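Side-chain contacts in alpha-Amylase (Thermotoga maritima, PDB 2B5D), which is a family 57 glycoside hydrolase joining a mostly parallel beta-sheet core to a helical C-terminal region in a four-chain assembly: residues E503-R506 and Y507-T511; I431-S434 and K435-N439; H100-A103 and K104-R107. All coordinates share one frame; numbering follows the deposited sequence.

Followed from the N terminus, the chain reaches contact 3 first, on helix 97-119, then contact 2 at the end of helix 418-436, and last contact 1 on helix 502-511. Each is a local contact whose segments adjoin, so it closes turns of a helix and no longer loop. The three follow in series and neither nest nor cross. Contact 3 packs against helices 68-91 and 309-338, within the family 57 range. Contacts 1 and 2 share the C-terminal range, their centres about 22 Å apart, and both lean on helices 443-458 and 473-496. Contacts 2 and 3 are on opposite sides of the chain's centre, about 59 Å apart between centres.

Contact 1: residues E503-R506 and Y507-T511; sequences EMLR and YYEWT
Met504 and Tyr508, one helical turn apart on helix 502-511, run side by side in the same direction. Met504 CG lies over one face of the phenol ring near its rim, 3.8 Å above the ring plane, and makes a CH-pi contact. Met504 SD sits obliquely, 43° from the ring normal, and comes 3.5 Å from Tyr508 OH, completing a Met-aromatic contact. The near-extended chi1 and chi2 of Met504 (-171° and -163°) run its chain beside the Tyr508 side chain and bring SD to the hydroxyl end.

Beside this pair, Leu505 crosses Glu509, with Leu505 CG 4.0 Å from Glu509 CD. The carboxylate also skirts Arg506, where Glu509 OE1 is 3.6 Å from Arg506 CA. The guanidinium instead turns back to Glu503, forming a long salt bridge of 3.6 Å between Arg506 NH1 and Glu503 OE1.

Backbone bonds set this spacing: Tyr508 N reaches Met504 O at 2.9 Å and Glu509 N reaches Leu505 O at 2.8 Å. Further out, Arg447 of helix 443-458 forms a salt bridge with Glu509 OE1. Tyr508 OH bonds Asn490 ND2 and the backbone O of Glu20 of the second subunit, while the Tyr507 ring stacks on Tyr507 of that subunit.

The chemistry is therefore divided: Met504 packs against the ring of Tyr508, whose hydroxyl is fixed by partners from two chains, and Arg447 probably stabilises the negative charge of Glu509.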
# COMPACT_ATOMS: atom_id res chain seq x y z
N GLU A 503 -33.92 -3.11 -1.53
CA GLU A 503 -33.18 -2.19 -2.39
C GLU A 503 -31.73 -2.64 -2.56
O GLU A 503 -31.17 -2.54 -3.66
CB GLU A 503 -33.24 -0.77 -1.84
CG GLU A 503 -34.61 -0.11 -1.98
CD GLU A 503 -34.51 1.41 -2.02
OE1 GLU A 503 -34.47 1.97 -3.15
OE2 GLU A 503 -34.44 2.04 -0.91
N MET A 504 -31.13 -3.08 -1.46
CA MET A 504 -29.82 -3.70 -1.47
C MET A 504 -29.85 -4.98 -2.33
O MET A 504 -29.00 -5.15 -3.19
CB MET A 504 -29.36 -4.05 -0.04
CG MET A 504 -27.90 -4.49 -0.00
SD MET A 504 -27.44 -5.37 1.52
CE MET A 504 -27.38 -4.01 2.68
N LEU A 505 -30.83 -5.85 -2.10
CA LEU A 505 -30.99 -7.07 -2.91
C LEU A 505 -31.07 -6.77 -4.39
O LEU A 505 -30.44 -7.44 -5.20
CB LEU A 505 -32.21 -7.89 -2.47
CG LEU A 505 -32.59 -9.11 -3.36
CD1 LEU A 505 -31.52 -10.22 -3.35
CD2 LEU A 505 -33.94 -9.65 -2.93
N ARG A 506 -31.82 -5.75 -4.77
CA ARG A 506 -31.91 -5.37 -6.17
C ARG A 506 -30.58 -4.82 -6.67
O ARG A 506 -30.30 -4.83 -7.87
CB ARG A 506 -32.96 -4.28 -6.36
CG ARG A 506 -34.38 -4.73 -6.23
CD ARG A 506 -35.26 -3.81 -7.09
NE ARG A 506 -35.19 -2.43 -6.63
CZ ARG A 506 -35.85 -1.95 -5.57
NH1 ARG A 506 -35.70 -0.66 -5.24
NH2 ARG A 506 -36.66 -2.74 -4.85
N TYR A 507 -29.80 -4.27 -5.75
CA TYR A 507 -28.53 -3.68 -6.16
C TYR A 507 -27.66 -4.88 -6.56
O TYR A 507 -27.24 -4.98 -7.70
CB TYR A 507 -27.91 -2.79 -5.06
CG TYR A 507 -26.45 -2.55 -5.34
CD1 TYR A 507 -26.05 -1.97 -6.54
CD2 TYR A 507 -25.46 -2.94 -4.43
CE1 TYR A 507 -24.71 -1.80 -6.86
CE2 TYR A 507 -24.11 -2.77 -4.74
CZ TYR A 507 -23.75 -2.20 -5.95
OH TYR A 507 -22.43 -1.99 -6.28
N TYR A 508 -27.46 -5.80 -5.62
CA TYR A 508 -26.81 -7.10 -5.87
C TYR A 508 -27.30 -7.87 -7.11
O TYR A 508 -26.48 -8.37 -7.89
CB TYR A 508 -26.99 -7.98 -4.64
CG TYR A 508 -26.27 -7.49 -3.41
CD1 TYR A 508 -26.41 -8.17 -2.22
CD2 TYR A 508 -25.46 -6.35 -3.42
CE1 TYR A 508 -25.76 -7.79 -1.08
CE2 TYR A 508 -24.78 -5.91 -2.25
CZ TYR A 508 -24.96 -6.65 -1.07
OH TYR A 508 -24.34 -6.31 0.13
N GLU A 509 -28.62 -7.97 -7.30
CA GLU A 509 -29.15 -8.63 -8.50
C GLU A 509 -28.67 -7.97 -9.79
O GLU A 509 -28.56 -8.61 -10.83
CB GLU A 509 -30.68 -8.70 -8.50
CG GLU A 509 -31.23 -9.73 -7.55
CD GLU A 509 -32.75 -9.59 -7.34
OE1 GLU A 509 -33.25 -8.44 -7.42
OE2 GLU A 509 -33.45 -10.62 -7.07
N TRP A 510 -28.38 -6.69 -9.70
CA TRP A 510 -28.04 -5.87 -10.86
C TRP A 510 -26.57 -5.94 -11.16
O TRP A 510 -26.19 -6.06 -12.31
CB TRP A 510 -28.42 -4.40 -10.56
CG TRP A 510 -27.96 -3.36 -11.53
CD1 TRP A 510 -28.29 -3.26 -12.84
CD2 TRP A 510 -27.13 -2.23 -11.23
NE1 TRP A 510 -27.71 -2.14 -13.39
CE2 TRP A 510 -27.01 -1.48 -12.42
CE3 TRP A 510 -26.49 -1.76 -10.05
CZ2 TRP A 510 -26.26 -0.28 -12.49
CZ3 TRP A 510 -25.73 -0.59 -10.12
CH2 TRP A 510 -25.62 0.14 -11.34
N THR A 511 -25.74 -5.82 -10.13
CA THR A 511 -24.32 -5.78 -10.35
C THR A 511 -23.73 -7.19 -10.57
O THR A 511 -22.84 -7.41 -11.42
CB THR A 511 -23.55 -4.96 -9.25
OG1 THR A 511 -22.19 -4.83 -9.66
CG2 THR A 511 -23.61 -5.60 -7.90

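Contact 2: residues I431-S434 and K435-N439; sequences IDLS and KKYYN
Ile431 and Lys435 meet one turn apart, their side chains side by side and pointing the same way. This is a van der Waals contact: Ile431 CG2 lies 3.9 Å from Lys435 CE, with the ammonium nitrogen Lys435 NZ also beside it at 3.7 Å, as the extended lysine chain runs alongside the branch.

Among the hydrogen bonds, Ile431 O has two well-formed donors. Lys435 N approaches at 3.1 Å, and Ser434 OG gives a shorter bond of 2.7 Å to the same Ile431 O, its donor tilted 20° from the carbonyl plane. Ser434 chi1 of 66° sets OG between the backbone N and the carbonyl carbon and turns it back toward the preceding turn. Lys436 N then bonds Asp432 O at 2.9 Å, nearly straight.

The aromatic contact is looser. Leu433 CD2 is 4.4 Å from Tyr437 CE2, whereas Leu433 O lies in the ring plane at its edge, 3.3 Å from Tyr437 CD2. The same carbonyl accepts Tyr437 N. Leu433 and Tyr437 both pack on Leu449 of helix 443-458, and Leu433 also reaches Tyr492 and Leu495 of helix 473-496.

Tyr437 is the first residue to leave helical backbone angles, although its N-H still completes an i to i+4 bond. The arrangement is that of a helix C-terminal turn, here ending helix 418-436 within the C-terminal helical region.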
# COMPACT_ATOMS: atom_id res chain seq x y z
N ILE A 431 -26.38 -24.66 2.23
CA ILE A 431 -26.95 -25.99 2.08
C ILE A 431 -28.13 -26.11 3.03
O ILE A 431 -29.23 -26.44 2.60
CB ILE A 431 -25.92 -27.13 2.29
CG1 ILE A 431 -24.95 -27.23 1.10
CG2 ILE A 431 -26.62 -28.47 2.39
CD1 ILE A 431 -23.61 -27.81 1.47
N ASP A 432 -27.88 -25.85 4.32
CA ASP A 432 -28.93 -25.64 5.34
C ASP A 432 -30.11 -24.86 4.83
O ASP A 432 -31.22 -25.35 4.85
CB ASP A 432 -28.37 -24.91 6.53
CG ASP A 432 -27.46 -25.76 7.35
OD1 ASP A 432 -27.13 -26.86 6.89
OD2 ASP A 432 -27.04 -25.34 8.44
N LEU A 433 -29.89 -23.65 4.37
CA LEU A 433 -31.02 -22.84 3.97
C LEU A 433 -31.73 -23.33 2.73
O LEU A 433 -32.94 -23.07 2.53
CB LEU A 433 -30.55 -21.38 3.80
CG LEU A 433 -29.83 -20.67 4.98
CD1 LEU A 433 -29.41 -19.29 4.56
CD2 LEU A 433 -30.70 -20.58 6.20
N SER A 434 -31.01 -24.02 1.84
CA SER A 434 -31.65 -24.47 0.61
C SER A 434 -32.61 -25.63 0.93
O SER A 434 -33.63 -25.77 0.27
CB SER A 434 -30.63 -24.91 -0.46
OG SER A 434 -29.95 -26.07 0.01
N LYS A 435 -32.25 -26.42 1.93
CA LYS A 435 -33.07 -27.52 2.40
C LYS A 435 -34.24 -26.96 3.23
O LYS A 435 -35.40 -27.27 2.96
CB LYS A 435 -32.24 -28.49 3.26
CG LYS A 435 -31.32 -29.43 2.47
CD LYS A 435 -30.44 -30.26 3.40
CE LYS A 435 -29.43 -31.11 2.61
NZ LYS A 435 -28.26 -31.57 3.52
N LYS A 436 -33.93 -26.10 4.22
CA LYS A 436 -34.94 -25.37 4.98
C LYS A 436 -36.01 -24.68 4.13
O LYS A 436 -37.20 -24.73 4.46
CB LYS A 436 -34.26 -24.42 5.97
CG LYS A 436 -35.21 -23.62 6.86
CD LYS A 436 -34.43 -22.81 7.91
CE LYS A 436 -35.39 -22.11 8.90
NZ LYS A 436 -35.80 -20.73 8.45
N TYR A 437 -35.65 -24.07 3.01
CA TYR A 437 -36.65 -23.36 2.20
C TYR A 437 -36.94 -24.07 0.91
O TYR A 437 -37.45 -23.46 -0.04
CB TYR A 437 -36.23 -21.91 1.91
CG TYR A 437 -36.17 -21.00 3.15
CD1 TYR A 437 -37.28 -20.25 3.54
CD2 TYR A 437 -35.00 -20.94 3.93
CE1 TYR A 437 -37.22 -19.43 4.68
CE2 TYR A 437 -34.92 -20.13 5.05
CZ TYR A 437 -36.04 -19.38 5.43
OH TYR A 437 -35.95 -18.58 6.54
N TYR A 438 -36.64 -25.37 0.88
CA TYR A 438 -36.88 -26.18 -0.32
C TYR A 438 -38.28 -25.99 -0.88
O TYR A 438 -38.46 -25.75 -2.09
CB TYR A 438 -36.55 -27.68 -0.10
CG TYR A 438 -36.54 -28.42 -1.43
CD1 TYR A 438 -35.40 -28.42 -2.26
CD2 TYR A 438 -37.69 -29.07 -1.90
CE1 TYR A 438 -35.40 -29.04 -3.49
CE2 TYR A 438 -37.71 -29.70 -3.13
CZ TYR A 438 -36.57 -29.69 -3.93
OH TYR A 438 -36.60 -30.32 -5.15
N ASN A 439 -39.27 -26.06 0.02
CA ASN A 439 -40.69 -25.99 -0.35
C ASN A 439 -41.38 -24.64 -0.22
O ASN A 439 -42.60 -24.55 -0.50
CB ASN A 439 -41.46 -27.05 0.41
CG ASN A 439 -40.97 -28.43 0.08
OD1 ASN A 439 -41.12 -28.89 -1.06
ND2 ASN A 439 -40.32 -29.07 1.03

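Contact 3: residues H100-A103 and K104-R107; sequences HKMA and KFYR
Met102 meets Phe105 and Tyr106 through a chain bent by unusual torsions: chi1 is -106°, the next two torsions also stand off the staggered positions, and these bends at chi1 to chi3 bring SD obliquely to both rings. This is a pair of Met-aromatic contacts at i to i+3 and i to i+4 on helix 97-119, which follows strand 53-57 and precedes strand 137-142 of the family 57 sheet. Met102 SD lies 4.9 Å from the centroid of the Phe105 ring and 5.0 Å from that of the Tyr106 ring. Seen from SD, the two centroids lie in directions roughly 70° apart, a separation that owes much to the successive helix positions of the two residues.

Another flank joins His100 to Lys104. Lys104 chi1 of -34° also departs from a staggered value, and the chain bends at chi3 and chi4. The aliphatic part crosses the imidazole, with Lys104 CG 4.2 Å above one face of the ring plane and offset toward its rim. Lys104 CD is modelled only 3.3 Å from His100 CE1, a closeness that is doubtful given the unstaggered chi1. Val89 of helix 68-91 touches both side chains.

Backbone bonds hold the spacing. Phe105 N meets Lys101 O at 3.0 Å, and Tyr106 N meets Met102 O at 2.8 Å. Beyond the segments, Ile309 of helix 309-338 packs on Met102 and Phe105, Asp310 forms a salt bridge with Lys101 NZ, and Tyr106 OH bonds Lys290 O and Arg259 NH1.

One residue further along, Arg107 N donates to Ala103 O at 3.2 Å.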
# COMPACT_ATOMS: atom_id res chain seq x y z
N HIS A 100 3.19 3.79 -40.98
CA HIS A 100 2.03 4.29 -41.77
C HIS A 100 1.15 3.16 -42.31
O HIS A 100 -0.06 3.21 -42.19
CB HIS A 100 2.45 5.23 -42.92
CG HIS A 100 1.27 5.83 -43.65
ND1 HIS A 100 0.89 5.42 -44.91
CD2 HIS A 100 0.37 6.76 -43.26
CE1 HIS A 100 -0.20 6.08 -45.27
NE2 HIS A 100 -0.53 6.91 -44.29
N LYS A 101 1.79 2.16 -42.92
CA LYS A 101 1.11 0.99 -43.48
C LYS A 101 0.27 0.22 -42.44
O LYS A 101 -0.90 -0.10 -42.71
CB LYS A 101 2.15 0.08 -44.11
CG LYS A 101 1.59 -1.05 -44.92
CD LYS A 101 2.71 -1.95 -45.42
CE LYS A 101 2.16 -3.33 -45.72
NZ LYS A 101 3.23 -4.22 -46.25
N MET A 102 0.86 -0.04 -41.26
CA MET A 102 0.19 -0.68 -40.14
C MET A 102 -1.06 0.08 -39.70
O MET A 102 -2.08 -0.53 -39.41
CB MET A 102 1.14 -0.84 -38.93
CG MET A 102 1.67 -2.25 -38.63
SD MET A 102 0.60 -3.69 -39.02
CE MET A 102 1.32 -4.09 -40.61
N ALA A 103 -0.97 1.40 -39.64
CA ALA A 103 -2.09 2.23 -39.20
C ALA A 103 -3.29 2.05 -40.10
O ALA A 103 -4.43 2.16 -39.66
CB ALA A 103 -1.68 3.69 -39.12
N LYS A 104 -3.04 1.76 -41.37
CA LYS A 104 -4.11 1.56 -42.34
C LYS A 104 -4.64 0.12 -42.26
O LYS A 104 -5.84 -0.12 -42.47
CB LYS A 104 -3.63 1.91 -43.75
CG LYS A 104 -2.63 3.06 -43.74
CD LYS A 104 -2.65 3.92 -44.99
CE LYS A 104 -2.30 3.15 -46.23
NZ LYS A 104 -3.58 2.91 -46.92
N PHE A 105 -3.73 -0.82 -41.96
CA PHE A 105 -4.13 -2.19 -41.66
C PHE A 105 -5.10 -2.16 -40.48
O PHE A 105 -6.18 -2.76 -40.55
CB PHE A 105 -2.94 -3.10 -41.36
CG PHE A 105 -3.35 -4.45 -40.78
CD1 PHE A 105 -3.63 -4.59 -39.41
CD2 PHE A 105 -3.49 -5.56 -41.61
CE1 PHE A 105 -4.03 -5.82 -38.89
CE2 PHE A 105 -3.88 -6.80 -41.08
CZ PHE A 105 -4.14 -6.92 -39.71
N TYR A 106 -4.72 -1.44 -39.42
CA TYR A 106 -5.50 -1.30 -38.19
C TYR A 106 -6.89 -0.71 -38.37
O TYR A 106 -7.84 -1.18 -37.75
CB TYR A 106 -4.73 -0.51 -37.14
CG TYR A 106 -3.71 -1.31 -36.40
CD1 TYR A 106 -2.41 -0.83 -36.22
CD2 TYR A 106 -4.02 -2.57 -35.89
CE1 TYR A 106 -1.45 -1.58 -35.54
CE2 TYR A 106 -3.08 -3.32 -35.21
CZ TYR A 106 -1.80 -2.82 -35.03
OH TYR A 106 -0.87 -3.57 -34.34
N ARG A 107 -6.99 0.31 -39.23
CA ARG A 107 -8.28 0.91 -39.61
C ARG A 107 -9.20 -0.10 -40.31
O ARG A 107 -10.35 -0.26 -39.91
CB ARG A 107 -8.08 2.19 -40.43
CG ARG A 107 -9.20 2.47 -41.45
CD ARG A 107 -9.48 3.96 -41.71
NE ARG A 107 -8.38 4.68 -42.39
CZ ARG A 107 -7.92 4.40 -43.61
NH1 ARG A 107 -8.41 3.39 -44.31
NH2 ARG A 107 -6.93 5.13 -44.12